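Local coordinates for protein ESXA (Geobacillus thermodenitrificans, PDB 3ZBH) that belongs to the WXG100 (ESAT-6) family of small helical-hairpin proteins linked to type VII secretion, and is probably itself a substrate of that pathway, at the interface of chains A and B. Coordinates in Å, arbitrary orientation; residue numbers count along the deposited sequence, not the author numbering. Chains: chain A/B, ESXA.

The interface of chains A and B. Residues chain A 14, 17, 21, 75, 78-79, 82; chain B 42, 45-46.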
# COMPACT_ATOMS: atom_id res chain seq x y z
N LEU A 14 16.83 -16.85 -4.79
CA LEU A 14 15.55 -17.06 -4.12
C LEU A 14 15.40 -16.24 -2.85
O LEU A 14 14.33 -15.67 -2.61
CB LEU A 14 15.34 -18.54 -3.82
CG LEU A 14 14.99 -19.48 -4.98
CD1 LEU A 14 15.20 -20.93 -4.55
CD2 LEU A 14 13.57 -19.28 -5.50
N VAL A 17 14.76 -12.53 -3.69
CA VAL A 17 13.35 -12.35 -4.04
C VAL A 17 12.44 -12.49 -2.81
O VAL A 17 11.45 -11.76 -2.68
CB VAL A 17 12.91 -13.26 -5.20
CG1 VAL A 17 11.47 -12.99 -5.62
CG2 VAL A 17 13.83 -13.05 -6.42
N TYR A 21 9.63 -9.57 -1.28
CA TYR A 21 8.25 -9.86 -0.84
C TYR A 21 7.99 -9.52 0.62
O TYR A 21 6.93 -8.97 0.95
CB TYR A 21 7.83 -11.30 -1.17
CG TYR A 21 7.33 -11.46 -2.59
CD1 TYR A 21 5.99 -11.22 -2.90
CD2 TYR A 21 8.20 -11.81 -3.64
CE1 TYR A 21 5.51 -11.34 -4.20
CE2 TYR A 21 7.73 -11.92 -4.94
CZ TYR A 21 6.41 -11.68 -5.22
OH TYR A 21 5.93 -11.80 -6.50
N VAL A 75 4.18 -15.55 0.32
CA VAL A 75 5.12 -15.75 -0.79
C VAL A 75 6.55 -15.66 -0.27
O VAL A 75 7.37 -16.51 -0.59
CB VAL A 75 4.87 -14.80 -1.97
CG1 VAL A 75 5.96 -14.96 -3.04
CG2 VAL A 75 3.50 -15.09 -2.57
N GLN A 78 7.54 -18.74 1.71
CA GLN A 78 7.67 -19.90 0.81
C GLN A 78 8.94 -19.85 -0.02
O GLN A 78 9.54 -20.89 -0.33
CB GLN A 78 6.46 -20.01 -0.12
CG GLN A 78 5.16 -20.38 0.59
CD GLN A 78 5.36 -21.50 1.59
OE1 GLN A 78 5.76 -22.61 1.23
NE2 GLN A 78 5.10 -21.22 2.86
N LEU A 79 9.33 -18.63 -0.41
CA LEU A 79 10.57 -18.44 -1.17
C LEU A 79 11.76 -18.76 -0.26
O LEU A 79 12.67 -19.51 -0.66
CB LEU A 79 10.65 -17.02 -1.76
CG LEU A 79 9.71 -16.78 -2.95
CD1 LEU A 79 9.54 -15.29 -3.24
CD2 LEU A 79 10.22 -17.50 -4.20
N SER A 82 11.86 -22.54 0.05
CA SER A 82 12.44 -23.10 -1.18
C SER A 82 13.96 -23.01 -1.23
O SER A 82 14.64 -23.99 -1.61
CB SER A 82 11.88 -22.39 -2.41
OG SER A 82 10.48 -22.48 -2.42
N LEU B 42 8.60 -13.72 -10.13
CA LEU B 42 8.09 -14.95 -9.50
C LEU B 42 7.72 -16.02 -10.52
O LEU B 42 8.03 -17.19 -10.32
CB LEU B 42 6.89 -14.65 -8.61
CG LEU B 42 6.53 -15.75 -7.62
CD1 LEU B 42 7.66 -15.93 -6.62
CD2 LEU B 42 5.24 -15.39 -6.89
N ILE B 45 10.88 -17.89 -11.51
CA ILE B 45 11.65 -18.63 -10.50
C ILE B 45 10.91 -19.81 -9.87
O ILE B 45 11.55 -20.67 -9.25
CB ILE B 45 12.29 -17.70 -9.43
CG1 ILE B 45 11.23 -17.01 -8.58
CG2 ILE B 45 13.23 -16.68 -10.08
CD1 ILE B 45 11.81 -16.17 -7.47
N TRP B 46 9.60 -19.86 -10.03
CA TRP B 46 8.80 -21.01 -9.61
C TRP B 46 8.21 -21.65 -10.80
O TRP B 46 8.09 -21.02 -11.85
CB TRP B 46 7.65 -20.61 -8.69
CG TRP B 46 8.00 -20.50 -7.23
CD1 TRP B 46 9.15 -20.96 -6.59
CD2 TRP B 46 7.19 -19.88 -6.18
NE1 TRP B 46 9.12 -20.66 -5.24
CE2 TRP B 46 7.97 -20.01 -4.93
CE3 TRP B 46 5.95 -19.25 -6.13
CZ2 TRP B 46 7.49 -19.54 -3.72
CZ3 TRP B 46 5.49 -18.76 -4.90
CH2 TRP B 46 6.24 -18.90 -3.73
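Helices 11-45 and 49-97 of chain A receive the C-terminal end of helix 11-45 of chain B and the start of the loop that follows it, with B:Trp46, the tryptophan of the family's WXG turn, set against A:Leu79. One face of the indole lies against A:Leu79, whose CD2 sits 3.1 Å above the plane, offset toward the rim, and 3.4 Å from B:Trp46 CZ2. B:Leu42 CD1 lies 3.8 Å from the same plane, also near its rim. The six-membered end of the ring points toward helix 49-97, where B:Trp46 CH2 meets A:Gln78 CB at 3.8 Å and also touches A:Val75 CG1. B:Trp46 NE1, the indole nitrogen, is 3.6 Å from A:Ser82 OG, too far for a bond; that hydroxyl instead bonds to A:Gln78 O (2.8 Å) within its own helix.

Beside the ring, B:Ile45 has CG1 between its backbone N and carbonyl carbon (chi1 65°), and its extended chain carries CD1 tip to tip onto A:Val17, 3.7 Å from CG1 of that valine. A:Leu14 CD2 and A:Leu79 CD2 border the same methyl. With CG anti to its backbone N (chi1 -164°), B:Leu42 extends toward chain A, and its CD2 meets A:Val75 CG1 end on; A:Tyr21 OH lies 3.7 Å from B:Leu42 CB. A:Val75 CG1 also covers the centre of the tyrosine ring, a contact between the two helices of chain A that probably steadies the phenol beside B:Leu42.

An alanine in place of B:Trp46 would probably open a gap beside A:Leu79 and leave A:Gln78 CB without its aromatic neighbour. Repeated by two-fold symmetry, this apolar patch seats the WXG turn of each hairpin on its partner and likely stabilises the four-helix dimer.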